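Local coordinates for protein sortase (Actinomyces oris, PDB 5UTT) that probably acts as a cysteine transpeptidase that attaches surface proteins bearing a sorting signal to the cell wall, as sortases generally do, at residues I101-A106 against R142-T147; M31-K36 against N185-N190. All blocks are in the same frame, centred on the assembly; numbering follows the deposited sequence.

Interaction 1 (I101-A106 against R142-T147)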
loop_
_atom_site.group_PDB
_atom_site.type_symbol
_atom_site.label_atom_id
_atom_site.label_comp_id
_atom_site.label_asym_id
_atom_site.label_seq_id
_atom_site.Cartn_x
_atom_site.Cartn_y
_atom_site.Cartn_z
ATOM N N ILE A 101 3.243 -2.330 7.004
ATOM C CA ILE A 101 3.260 -1.982 5.564
ATOM C C ILE A 101 4.027 -0.664 5.453
ATOM O O ILE A 101 3.660 0.359 6.078
ATOM C CB ILE A 101 1.843 -1.868 4.996
ATOM C CG1 ILE A 101 1.127 -3.231 5.076
ATOM C CG2 ILE A 101 1.828 -1.346 3.569
ATOM C CD1 ILE A 101 -0.273 -3.190 4.538
ATOM N N ILE A 102 5.105 -0.664 4.697
ATOM C CA ILE A 102 6.068 0.453 4.753
ATOM C C ILE A 102 6.162 1.048 3.378
ATOM O O ILE A 102 6.388 0.286 2.377
ATOM C CB ILE A 102 7.451 0.016 5.274
ATOM C CG1 ILE A 102 7.311 -0.605 6.678
ATOM C CG2 ILE A 102 8.449 1.187 5.226
ATOM C CD1 ILE A 102 8.584 -1.176 7.239
ATOM N N VAL A 103 5.997 2.387 3.296
ATOM C CA VAL A 103 6.260 3.076 2.057
ATOM C C VAL A 103 7.503 3.941 2.160
ATOM O O VAL A 103 7.644 4.755 3.066
ATOM C CB VAL A 103 5.051 3.869 1.506
ATOM C CG1 VAL A 103 5.387 4.435 0.133
ATOM C CG2 VAL A 103 3.820 2.985 1.511
ATOM N N SER A 104 8.416 3.772 1.238
ATOM C CA SER A 104 9.578 4.665 1.203
ATOM C C SER A 104 9.400 5.706 0.088
ATOM O O SER A 104 9.155 5.365 -1.073
ATOM C CB SER A 104 10.881 3.889 1.077
ATOM O OG SER A 104 11.038 3.275 -0.180
ATOM N N THR A 105 9.611 6.969 0.439
ATOM C CA THR A 105 9.694 8.047 -0.555
ATOM C C THR A 105 11.093 8.631 -0.501
ATOM O O THR A 105 11.917 8.212 0.330
ATOM C CB THR A 105 8.633 9.123 -0.280
ATOM O OG1 THR A 105 8.913 9.807 0.949
ATOM C CG2 THR A 105 7.244 8.495 -0.262
ATOM N N ALA A 106 11.383 9.593 -1.365
ATOM C CA ALA A 106 12.699 10.179 -1.417
ATOM C C ALA A 106 13.160 10.774 -0.072
ATOM O O ALA A 106 14.350 10.765 0.263
ATOM C CB ALA A 106 12.768 11.221 -2.503
ATOM N N ARG A 142 -4.900 8.358 9.096
ATOM C CA ARG A 142 -4.220 8.145 7.832
ATOM C C ARG A 142 -4.119 6.641 7.614
ATOM O O ARG A 142 -3.551 5.918 8.454
ATOM C CB ARG A 142 -2.850 8.771 7.926
ATOM C CG ARG A 142 -2.832 10.269 8.085
ATOM C CD ARG A 142 -1.450 10.756 8.476
ATOM N NE ARG A 142 -1.430 12.201 8.446
ATOM C CZ ARG A 142 -1.906 12.989 9.405
ATOM N NH1 ARG A 142 -2.409 12.470 10.535
ATOM N NH2 ARG A 142 -1.856 14.309 9.239
ATOM N N TYR A 143 -4.682 6.154 6.497
ATOM C CA TYR A 143 -4.622 4.730 6.152
ATOM C C TYR A 143 -3.897 4.528 4.845
ATOM O O TYR A 143 -3.798 5.458 4.012
ATOM C CB TYR A 143 -6.009 4.117 5.976
ATOM C CG TYR A 143 -6.693 3.737 7.251
ATOM C CD1 TYR A 143 -6.577 2.462 7.753
ATOM C CD2 TYR A 143 -7.388 4.677 7.989
ATOM C CE1 TYR A 143 -7.190 2.094 8.930
ATOM C CE2 TYR A 143 -8.012 4.333 9.170
ATOM C CZ TYR A 143 -7.885 3.032 9.646
ATOM O OH TYR A 143 -8.465 2.629 10.812
ATOM N N ILE A 144 -3.436 3.299 4.684
ATOM C CA ILE A 144 -3.062 2.749 3.337
ATOM C C ILE A 144 -3.998 1.568 3.106
ATOM O O ILE A 144 -4.380 0.883 4.057
ATOM C CB ILE A 144 -1.557 2.385 3.201
ATOM C CG1 ILE A 144 -1.164 2.073 1.721
ATOM C CG2 ILE A 144 -1.147 1.172 4.027
ATOM C CD1 ILE A 144 0.298 1.875 1.452
ATOM N N THR A 145 -4.346 1.319 1.841
ATOM C CA THR A 145 -5.180 0.209 1.506
ATOM C C THR A 145 -4.507 -0.478 0.333
ATOM O O THR A 145 -4.157 0.191 -0.620
ATOM C CB THR A 145 -6.601 0.636 1.105
ATOM O OG1 THR A 145 -7.258 1.229 2.255
ATOM C CG2 THR A 145 -7.434 -0.550 0.714
ATOM N N LEU A 146 -4.329 -1.780 0.460
ATOM C CA LEU A 146 -3.812 -2.606 -0.666
ATOM C C LEU A 146 -4.928 -3.449 -1.192
ATOM O O LEU A 146 -5.573 -4.170 -0.384
ATOM C CB LEU A 146 -2.667 -3.503 -0.209
ATOM C CG LEU A 146 -1.210 -2.995 -0.285
ATOM C CD1 LEU A 146 -1.020 -1.741 0.492
ATOM C CD2 LEU A 146 -0.228 -4.062 0.194
ATOM N N THR A 147 -5.065 -3.507 -2.529
ATOM C CA THR A 147 -6.099 -4.280 -3.184
ATOM C C THR A 147 -5.513 -5.191 -4.238
ATOM O O THR A 147 -4.586 -4.801 -4.930
ATOM C CB THR A 147 -7.242 -3.408 -3.839
ATOM O OG1 THR A 147 -6.867 -2.816 -5.092
ATOM C CG2 THR A 147 -7.636 -2.224 -2.929
#
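Ile144 reaches both Ile101 and Val103 through two different ends of its branched side chain. With CG1 anti to the backbone N (chi1 -169°) and the chain fully extended beyond it, CD1 is carried forward to 3.7 Å from Val103 CG2. The shorter branch, CG2, meets Ile101 CG2 at 3.9 Å, and the same Ile101 methyl lies 4.1 Å from Ile144 CD1, so it is touched by both ends of Ile144. This is the dense part of the contact, and all four touching residues are buried. The strands are not sheet neighbours: they belong to different parts of the closed sortase beta-barrel and face each other across its interior at 101°, their axes 9.4 Å apart at the closest point. Phe76, Phe112 and Ala167 also pack on Ile144, while Leu70 touches Val103. Leu146 makes a looser join, its CD1 standing 4.2 Å from Ile101 CG2. Beyond these methyls the chains diverge. The chain after Val103 runs on to the exposed Ala106, well away from the other strand, and Arg142 and Tyr143, partly exposed, lie well apart from the other strand. Thr145 points away from it, and its OG1 is hydrogen-bonded to Asn75.

Interaction 2 (M31-K36 against N185-N190)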
loop_
_atom_site.group_PDB
_atom_site.type_symbol
_atom_site.label_atom_id
_atom_site.label_comp_id
_atom_site.label_asym_id
_atom_site.label_seq_id
_atom_site.Cartn_x
_atom_site.Cartn_y
_atom_site.Cartn_z
ATOM N N MET A 31 8.384 3.485 -3.017
ATOM C CA MET A 31 8.466 2.008 -3.040
ATOM C C MET A 31 7.712 1.382 -1.896
ATOM O O MET A 31 7.620 1.986 -0.769
ATOM C CB MET A 31 9.913 1.516 -3.029
ATOM C CG MET A 31 10.580 1.520 -4.385
ATOM S SD MET A 31 12.323 1.102 -4.175
ATOM C CE MET A 31 12.653 0.555 -5.847
ATOM N N LEU A 32 7.071 0.254 -2.184
ATOM C CA LEU A 32 6.382 -0.489 -1.160
ATOM C C LEU A 32 7.296 -1.556 -0.590
ATOM O O LEU A 32 7.829 -2.379 -1.322
ATOM C CB LEU A 32 5.130 -1.163 -1.711
ATOM C CG LEU A 32 4.219 -1.935 -0.763
ATOM C CD1 LEU A 32 3.562 -1.015 0.273
ATOM C CD2 LEU A 32 3.182 -2.709 -1.569
ATOM N N VAL A 33 7.419 -1.577 0.719
ATOM C CA VAL A 33 8.187 -2.639 1.405
ATOM C C VAL A 33 7.263 -3.289 2.444
ATOM O O VAL A 33 6.701 -2.620 3.319
ATOM C CB VAL A 33 9.471 -2.090 2.052
ATOM C CG1 VAL A 33 10.138 -3.161 2.869
ATOM C CG2 VAL A 33 10.433 -1.537 1.002
ATOM N N VAL A 34 7.095 -4.604 2.353
ATOM C CA VAL A 34 6.302 -5.326 3.349
ATOM C C VAL A 34 7.221 -6.375 3.992
ATOM O O VAL A 34 7.606 -7.357 3.329
ATOM C CB VAL A 34 5.062 -5.958 2.710
ATOM C CG1 VAL A 34 4.281 -6.762 3.752
ATOM C CG2 VAL A 34 4.197 -4.903 2.007
ATOM N N PRO A 35 7.557 -6.224 5.271
ATOM C CA PRO A 35 8.524 -7.170 5.872
ATOM C C PRO A 35 8.168 -8.662 5.811
ATOM O O PRO A 35 9.049 -9.515 5.672
ATOM C CB PRO A 35 8.596 -6.678 7.308
ATOM C CG PRO A 35 8.383 -5.211 7.184
ATOM C CD PRO A 35 7.265 -5.098 6.197
ATOM N N LYS A 36 6.883 -8.993 5.826
ATOM C CA LYS A 36 6.480 -10.398 5.621
ATOM C C LYS A 36 6.683 -10.961 4.208
ATOM O O LYS A 36 6.386 -12.144 3.966
ATOM C CB LYS A 36 5.039 -10.574 6.001
ATOM C CG LYS A 36 4.883 -10.636 7.515
ATOM C CD LYS A 36 3.636 -11.396 7.847
ATOM C CE LYS A 36 3.626 -11.893 9.272
ATOM N NZ LYS A 36 2.217 -12.239 9.580
ATOM N N ASN A 185 17.520 -4.181 4.158
ATOM C CA ASN A 185 18.468 -3.481 3.319
ATOM C C ASN A 185 17.734 -2.362 2.617
ATOM O O ASN A 185 16.499 -2.341 2.607
ATOM C CB ASN A 185 19.043 -4.430 2.260
ATOM C CG ASN A 185 17.965 -5.029 1.365
ATOM O OD1 ASN A 185 17.692 -4.540 0.280
ATOM N ND2 ASN A 185 17.334 -6.057 1.834
ATOM N N ASP A 186 18.495 -1.464 1.997
ATOM C CA ASP A 186 17.896 -0.321 1.336
ATOM C C ASP A 186 17.119 -0.838 0.143
ATOM O O ASP A 186 17.702 -1.507 -0.721
ATOM C CB ASP A 186 18.967 0.689 0.890
ATOM C CG ASP A 186 18.430 2.103 0.774
ATOM O OD1 ASP A 186 17.227 2.277 0.479
ATOM O OD2 ASP A 186 19.227 3.049 0.963
ATOM N N PRO A 187 15.808 -0.550 0.080
ATOM C CA PRO A 187 15.011 -0.901 -1.091
ATOM C C PRO A 187 15.393 -0.088 -2.302
ATOM O O PRO A 187 15.233 -0.573 -3.440
ATOM C CB PRO A 187 13.583 -0.593 -0.673
ATOM C CG PRO A 187 13.728 0.425 0.388
ATOM C CD PRO A 187 14.997 0.122 1.112
ATOM N N GLY A 188 15.938 1.106 -2.072
ATOM C CA GLY A 188 16.292 2.019 -3.133
ATOM C C GLY A 188 17.707 2.540 -2.938
ATOM O O GLY A 188 18.601 1.832 -2.442
ATOM N N VAL A 189 17.912 3.769 -3.346
ATOM C CA VAL A 189 19.210 4.414 -3.298
ATOM C C VAL A 189 19.194 5.417 -2.126
ATOM O O VAL A 189 18.340 6.271 -2.101
ATOM C CB VAL A 189 19.459 5.156 -4.616
ATOM C CG1 VAL A 189 20.818 5.826 -4.614
ATOM C CG2 VAL A 189 19.331 4.179 -5.794
ATOM N N ASN A 190 20.147 5.340 -1.200
ATOM C CA ASN A 190 20.178 6.228 0.018
ATOM C C ASN A 190 18.799 6.343 0.640
ATOM O O ASN A 190 18.278 7.440 0.961
ATOM C CB ASN A 190 20.742 7.641 -0.251
ATOM C CG ASN A 190 22.255 7.686 -0.380
ATOM O OD1 ASN A 190 22.983 8.158 0.521
ATOM N ND2 ASN A 190 22.732 7.294 -1.522
ATOM O OXT ASN A 190 18.174 5.285 0.807
#
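The C-terminal tail of the chain folds back onto strand 28-33 of the sortase barrel, laying Pro187 against the side chains of Met31 and Val33. Val33 CG2 makes an apolar contact with the pyrrolidine ring, 3.7 Å from Pro187 CB and 3.9 Å from Pro187 CG, the two side chains crossing at about a right angle. Met31 meets the same proline with its sulfur. CG sits beside the backbone N (chi1 -82°), and the rest of the chain is extended, which carries Met31 SD out to the tail, 3.4 Å from the carbonyl oxygen of Pro187. That oxygen sits almost in line with the CG-SD bond (about 163°), a geometry consistent with a weak sulfur-oxygen attraction. The terminal methyl keeps to this oxygen too, with Met31 CE 3.7 Å from Pro187 O. The tail also has a polar bond of its own: Gly188 N donates to Asp186 OD1 (3.1 Å, 155°), reaching the oxygen from above the carboxylate plane. This Asx turn spans Pro187 and probably helps to hold the bend there. Farther on, the C-terminal carboxylate of Asn190 forms a salt bridge with Arg175, just past strand 161-174. Strand 100-104 runs alongside strand 28-33, and its Ser104 touches both Met31 and Pro187, so the tail rests across two neighbouring strands.

The two contacts have centres 12 Å apart and share the seam between strands 28-33 and 100-104. Ile102 O and Val33 N lie 2.7 Å apart, and Ser104 N and Met31 O 2.8 Å apart, probable backbone hydrogen bonds that tie the first strand of the barrel to the strand of interaction 1. Interaction 1 lies near the centre of the chain and faces the interior; interaction 2, about 13 Å from that centre, covers the outer side of the seam. In sequence, 101-106 and 142-147 both fall between 31-36 and 185-190. The seam is thus packed from within by strand 142-150 and from outside by the C-terminal tail.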